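Local coordinates for putative regulator of transfer genes ArtA (PDB 3GXQ), which binds DNA through a ribbon-helix-helix motif and acts as a master regulator of plasmid transmission genes in Staphylococcus aureus, at the interface of chains A and B. Numbering follows the deposited sequence. Chains: chain A/B, Putative regulator of transfer genes ArtA.

Contact 1: the interface of chains A and B. Residues chain A 43, 46-47, 50; chain B 16, 18, 22, 26, 46.
B:Met22 reaches across the dimer interface and lays its thioether against helix 38-51 of chain A. Its sulfur SD lies 3.8 Å from A:Leu46 CB. The terminal methyl CE touches A:Leu46 CD1 on one hand and A:Arg43 CB on the other, at 3.8 Å from the latter. The methionine side chain crosses both partners at about a right angle. Its CG stands anti to the backbone N (chi1 176°), and a bend at chi3 (73°) turns the methyl along the helix surface toward A:Arg43. Farther back, B:Met22 CG meets A:Leu50 CD1 at 4.0 Å.

A:Leu46 is the hub of the patch. It also meets its own symmetry mate, B:Leu46, with A:Leu46 CG 3.7 Å from B:Leu46 CD2. The two leucines have nearly the same torsions and cross obliquely, as expected next to the two-fold axis. A:Leu46 CD1 also meets the CD1 methyl of B:Ile26.

This is hydrophobic core of a ribbon-helix-helix dimer, built by both helices of each chain. The strand residues B:Leu16 and B:Val18 border it, and little of their own surface is buried by chain A here. A:Arg43 contributes its aliphatic stem, extended from CG to NE. That stem runs past B:Leu16 in the opposite direction and carries NE to 4.0 Å from B:Val18 CA.

Contact 2: the interface of chains A and B. Residues chain A 14-17; chain B 14, 38-39, 43.
A:Leu16 and B:Leu14 pair as an antiparallel bridge in the two-stranded ribbon of the ribbon-helix-helix dimer. Their backbones exchange two hydrogen bonds. A:Leu16 N donates to B:Leu14 O at 3.0 Å in a nearly straight bond. B:Leu14 N returns the bond to A:Leu16 O at 2.8 Å. The A:His15 ring brings its edge to B:Leu14 O in plane, with CD2 3.6 Å away.

A side chain adds a polar link from helix to strand. B:Arg43 NE donates to the carbonyl A:Leu17 O at 2.5 Å, a short bond that is fairly straight (162° at the hydrogen). The oxygen lies close to the guanidinium plane, while NE is tilted 17° from the carbonyl plane. NH2 adds a weak bond to the same oxygen. Within chain B, the carbonyl B:Ser39 O lies over the centre of one guanidinium face and may help to fix its orientation.

Apolar contacts fill the space between strand and helix. The side chains of A:Leu16 and B:Leu14 lie side by side and point the same way. A:Leu16 CB meets B:Ser39 CB at 3.5 Å. With CG between the backbone N and the carbonyl carbon (chi1 70°), the A:Leu16 branch packs over B:Ser39 and sets CD2 beside B:Arg43 CG. Beyond them, A:Leu14 CD1 rests 4.0 Å from B:Val38 CG1.

Contact 1: the interface of chains A and B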
ATOM      1  N   ARG A  43       0.406  -5.954  -0.705  1.00 22.61           N
ATOM      2  CA  ARG A  43      -0.721  -6.532   0.018  1.00 26.15           C
ATOM      3  C   ARG A  43      -0.302  -7.004   1.411  1.00 25.50           C
ATOM      4  O   ARG A  43      -0.984  -6.712   2.398  1.00 25.10           O
ATOM      5  CB  ARG A  43      -1.324  -7.704  -0.753  1.00 28.51           C
ATOM      6  CG  ARG A  43      -1.699  -7.395  -2.181  1.00 30.81           C
ATOM      7  CD  ARG A  43      -2.541  -8.504  -2.764  1.00 34.75           C
ATOM      8  NE  ARG A  43      -2.552  -8.427  -4.215  1.00 39.18           N
ATOM      9  CZ  ARG A  43      -1.713  -9.082  -5.008  1.00 39.31           C
ATOM     10  NH1 ARG A  43      -0.794  -9.885  -4.489  1.00 39.74           N
ATOM     11  NH2 ARG A  43      -1.772  -8.906  -6.320  1.00 39.45           N
ATOM     12  N   LEU A  46       0.226  -4.038   3.549  1.00 28.43           N
ATOM     13  CA  LEU A  46      -1.069  -3.427   3.845  1.00 28.44           C
ATOM     14  C   LEU A  46      -1.767  -4.265   4.941  1.00 29.95           C
ATOM     15  O   LEU A  46      -2.316  -3.719   5.890  1.00 28.82           O
ATOM     16  CB  LEU A  46      -1.926  -3.369   2.572  1.00 27.39           C
ATOM     17  CG  LEU A  46      -1.650  -2.242   1.558  1.00 25.98           C
ATOM     18  CD1 LEU A  46      -2.402  -2.509   0.278  1.00 24.38           C
ATOM     19  CD2 LEU A  46      -2.087  -0.909   2.129  1.00 24.38           C
ATOM     20  N   LYS A  47      -1.713  -5.590   4.820  1.00 31.56           N
ATOM     21  CA  LYS A  47      -2.318  -6.482   5.807  1.00 34.15           C
ATOM     22  C   LYS A  47      -1.684  -6.254   7.184  1.00 34.92           C
ATOM     23  O   LYS A  47      -2.374  -6.232   8.193  1.00 34.71           O
ATOM     24  CB  LYS A  47      -2.126  -7.937   5.370  1.00 35.95           C
ATOM     25  CG  LYS A  47      -2.869  -8.981   6.199  1.00 39.65           C
ATOM     26  CD  LYS A  47      -2.700 -10.378   5.578  1.00 43.96           C
ATOM     27  CE  LYS A  47      -3.417 -11.482   6.371  1.00 44.23           C
ATOM     28  NZ  LYS A  47      -4.904 -11.342   6.467  1.00 45.26           N
ATOM     29  N   LEU A  50      -2.959  -3.062   8.533  1.00 37.96           N
ATOM     30  CA  LEU A  50      -4.345  -3.185   8.958  1.00 40.93           C
ATOM     31  C   LEU A  50      -4.543  -3.819  10.343  1.00 42.75           C
ATOM     32  O   LEU A  50      -5.382  -3.370  11.120  1.00 44.08           O
ATOM     33  CB  LEU A  50      -5.147  -3.946   7.896  1.00 38.56           C
ATOM     34  CG  LEU A  50      -5.456  -3.111   6.645  1.00 38.95           C
ATOM     35  CD1 LEU A  50      -6.128  -3.970   5.576  1.00 38.06           C
ATOM     36  CD2 LEU A  50      -6.358  -1.947   7.037  1.00 37.30           C
TER
ATOM     37  N   LEU B  16      -1.220  -1.486  -7.640  1.00 31.94           N
ATOM     38  CA  LEU B  16      -1.319  -2.919  -7.393  1.00 28.76           C
ATOM     39  C   LEU B  16      -2.737  -3.415  -7.237  1.00 28.46           C
ATOM     40  O   LEU B  16      -3.642  -2.658  -6.912  1.00 26.29           O
ATOM     41  CB  LEU B  16      -0.501  -3.326  -6.149  1.00 30.72           C
ATOM     42  CG  LEU B  16      -0.468  -2.632  -4.766  1.00 32.00           C
ATOM     43  CD1 LEU B  16      -1.274  -1.360  -4.752  1.00 31.74           C
ATOM     44  CD2 LEU B  16      -0.979  -3.594  -3.719  1.00 30.56           C
ATOM     45  N   VAL B  18      -5.534  -5.600  -5.300  1.00 27.99           N
ATOM     46  CA  VAL B  18      -5.797  -6.030  -3.934  1.00 28.69           C
ATOM     47  C   VAL B  18      -7.121  -6.780  -3.884  1.00 30.18           C
ATOM     48  O   VAL B  18      -7.996  -6.571  -4.733  1.00 28.27           O
ATOM     49  CB  VAL B  18      -5.860  -4.839  -2.955  1.00 27.94           C
ATOM     50  CG1 VAL B  18      -4.526  -4.085  -2.962  1.00 23.99           C
ATOM     51  CG2 VAL B  18      -7.019  -3.914  -3.313  1.00 26.76           C
ATOM     52  N   MET B  22      -9.937  -6.358   1.133  1.00 31.24           N
ATOM     53  CA  MET B  22      -8.925  -5.480   1.695  1.00 30.57           C
ATOM     54  C   MET B  22      -9.160  -4.041   1.278  1.00 29.14           C
ATOM     55  O   MET B  22      -8.942  -3.119   2.060  1.00 25.89           O
ATOM     56  CB  MET B  22      -7.525  -5.926   1.267  1.00 32.51           C
ATOM     57  CG  MET B  22      -6.392  -5.007   1.739  1.00 34.17           C
ATOM     58  SD  MET B  22      -4.737  -5.747   1.571  1.00 38.68           S
ATOM     59  CE  MET B  22      -4.524  -5.674  -0.114  1.00 35.26           C
ATOM     60  N   ILE B  26      -9.557  -0.624   3.422  1.00 27.36           N
ATOM     61  CA  ILE B  26      -8.721   0.563   3.294  1.00 25.11           C
ATOM     62  C   ILE B  26      -9.678   1.739   3.159  1.00 24.62           C
ATOM     63  O   ILE B  26      -9.434   2.812   3.697  1.00 25.35           O
ATOM     64  CB  ILE B  26      -7.786   0.485   2.064  1.00 24.99           C
ATOM     65  CG1 ILE B  26      -6.830  -0.712   2.215  1.00 23.68           C
ATOM     66  CG2 ILE B  26      -6.980   1.773   1.947  1.00 22.90           C
ATOM     67  CD1 ILE B  26      -5.992  -0.986   0.999  1.00 21.62           C
ATOM     68  N   LEU B  46       0.304   1.624   4.872  1.00 28.54           N
ATOM     69  CA  LEU B  46       1.546   1.042   4.406  1.00 28.11           C
ATOM     70  C   LEU B  46       2.687   1.378   5.367  1.00 28.72           C
ATOM     71  O   LEU B  46       3.542   0.542   5.649  1.00 25.70           O
ATOM     72  CB  LEU B  46       1.875   1.548   2.995  1.00 24.53           C
ATOM     73  CG  LEU B  46       1.141   0.864   1.836  1.00 26.41           C
ATOM     74  CD1 LEU B  46       1.371   1.625   0.543  1.00 24.96           C
ATOM     75  CD2 LEU B  46       1.633  -0.568   1.694  1.00 24.94           C
TER

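Contact 2: the interface of chains A and B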
ATOM      1  N   LEU A  14      -5.818  -0.807  -6.915  1.00 27.22           N
ATOM      2  CA  LEU A  14      -5.517   0.129  -5.841  1.00 25.70           C
ATOM      3  C   LEU A  14      -4.384   0.900  -6.489  1.00 25.77           C
ATOM      4  O   LEU A  14      -3.363   0.331  -6.872  1.00 24.86           O
ATOM      5  CB  LEU A  14      -5.030  -0.551  -4.550  1.00 25.37           C
ATOM      6  CG  LEU A  14      -4.754   0.449  -3.403  1.00 28.01           C
ATOM      7  CD1 LEU A  14      -6.081   0.981  -2.897  1.00 27.77           C
ATOM      8  CD2 LEU A  14      -3.999  -0.202  -2.235  1.00 26.13           C
ATOM      9  N   HIS A  15      -4.591   2.201  -6.627  1.00 26.03           N
ATOM     10  CA  HIS A  15      -3.629   3.071  -7.265  1.00 27.09           C
ATOM     11  C   HIS A  15      -3.411   4.317  -6.437  1.00 26.57           C
ATOM     12  O   HIS A  15      -4.334   5.095  -6.230  1.00 26.80           O
ATOM     13  CB  HIS A  15      -4.155   3.466  -8.661  1.00 29.95           C
ATOM     14  CG  HIS A  15      -3.160   4.190  -9.514  1.00 33.34           C
ATOM     15  ND1 HIS A  15      -3.509   4.815 -10.695  1.00 32.42           N
ATOM     16  CD2 HIS A  15      -1.823   4.377  -9.374  1.00 32.83           C
ATOM     17  CE1 HIS A  15      -2.434   5.356 -11.238  1.00 35.03           C
ATOM     18  NE2 HIS A  15      -1.397   5.105 -10.457  1.00 34.67           N
ATOM     19  N   LEU A  16      -2.194   4.512  -5.951  1.00 27.92           N
ATOM     20  CA  LEU A  16      -1.921   5.715  -5.190  1.00 27.37           C
ATOM     21  C   LEU A  16      -0.479   6.194  -5.242  1.00 26.98           C
ATOM     22  O   LEU A  16       0.445   5.449  -5.571  1.00 25.24           O
ATOM     23  CB  LEU A  16      -2.399   5.555  -3.740  1.00 27.48           C
ATOM     24  CG  LEU A  16      -1.777   4.659  -2.664  1.00 29.33           C
ATOM     25  CD1 LEU A  16      -1.346   3.305  -3.218  1.00 25.20           C
ATOM     26  CD2 LEU A  16      -0.635   5.412  -2.071  1.00 29.58           C
ATOM     27  N   LEU A  17      -0.312   7.479  -4.957  1.00 27.28           N
ATOM     28  CA  LEU A  17       0.996   8.108  -4.963  1.00 27.99           C
ATOM     29  C   LEU A  17       1.593   7.968  -3.563  1.00 28.02           C
ATOM     30  O   LEU A  17       0.899   8.174  -2.574  1.00 29.26           O
ATOM     31  CB  LEU A  17       0.860   9.584  -5.335  1.00 23.75           C
ATOM     32  CG  LEU A  17       0.161   9.887  -6.663  1.00 28.39           C
ATOM     33  CD1 LEU A  17      -0.071  11.392  -6.786  1.00 24.69           C
ATOM     34  CD2 LEU A  17       0.999   9.370  -7.832  1.00 25.87           C
TER
ATOM     35  N   LEU B  14       2.209   3.978  -7.182  1.00 26.98           N
ATOM     36  CA  LEU B  14       2.253   2.606  -6.697  1.00 26.97           C
ATOM     37  C   LEU B  14       0.927   2.060  -7.196  1.00 26.88           C
ATOM     38  O   LEU B  14      -0.128   2.539  -6.791  1.00 26.59           O
ATOM     39  CB  LEU B  14       2.280   2.538  -5.163  1.00 28.19           C
ATOM     40  CG  LEU B  14       2.404   1.139  -4.538  1.00 26.30           C
ATOM     41  CD1 LEU B  14       3.773   0.534  -4.835  1.00 27.84           C
ATOM     42  CD2 LEU B  14       2.216   1.243  -3.041  1.00 23.26           C
ATOM     43  N   VAL B  38      -8.569   7.748  -0.190  1.00 23.25           N
ATOM     44  CA  VAL B  38      -8.022   6.396  -0.188  1.00 23.63           C
ATOM     45  C   VAL B  38      -6.508   6.341  -0.292  1.00 24.18           C
ATOM     46  O   VAL B  38      -5.872   5.556   0.407  1.00 24.03           O
ATOM     47  CB  VAL B  38      -8.639   5.547  -1.322  1.00 24.03           C
ATOM     48  CG1 VAL B  38      -7.978   4.192  -1.384  1.00 21.02           C
ATOM     49  CG2 VAL B  38     -10.131   5.404  -1.086  1.00 22.15           C
ATOM     50  N   SER B  39      -5.934   7.167  -1.165  1.00 24.10           N
ATOM     51  CA  SER B  39      -4.480   7.222  -1.336  1.00 24.36           C
ATOM     52  C   SER B  39      -3.784   7.562  -0.012  1.00 26.24           C
ATOM     53  O   SER B  39      -2.767   6.952   0.339  1.00 26.81           O
ATOM     54  CB  SER B  39      -4.098   8.285  -2.381  1.00 22.42           C
ATOM     55  OG  SER B  39      -4.576   7.950  -3.678  1.00 22.86           O
ATOM     56  N   ARG B  43      -1.242   5.212   2.350  1.00 28.23           N
ATOM     57  CA  ARG B  43       0.103   5.614   2.774  1.00 29.95           C
ATOM     58  C   ARG B  43       0.302   5.375   4.269  1.00 29.87           C
ATOM     59  O   ARG B  43       1.314   4.804   4.676  1.00 29.93           O
ATOM     60  CB  ARG B  43       0.342   7.103   2.499  1.00 30.67           C
ATOM     61  CG  ARG B  43       0.863   7.434   1.119  1.00 29.72           C
ATOM     62  CD  ARG B  43       0.835   8.939   0.884  1.00 28.70           C
ATOM     63  NE  ARG B  43       0.210   9.170  -0.404  1.00 29.38           N
ATOM     64  CZ  ARG B  43      -0.753  10.044  -0.642  1.00 25.04           C
ATOM     65  NH1 ARG B  43      -1.226  10.823   0.323  1.00 21.64           N
ATOM     66  NH2 ARG B  43      -1.272  10.083  -1.853  1.00 25.28           N
TER

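The C-alpha centres of contact 1 and contact 2 lie about 10 Å apart in one continuous, two-fold symmetric interface. Both use strand 12-18 and helix 38-51 of chain A (38-53 in chain B), with residues 16 and 43 appearing in each from opposite chains. Contact 1 adds helix 20-33, so it joins helices into a core, whereas contact 2 ties the ribbon together and anchors it to the partner's helix. Each has a twin with the chains exchanged. The intertwining suggests that the dimer is the folded unit. Pairing the strands forms the ribbon, the element that ribbon-helix-helix proteins typically insert into a DNA groove.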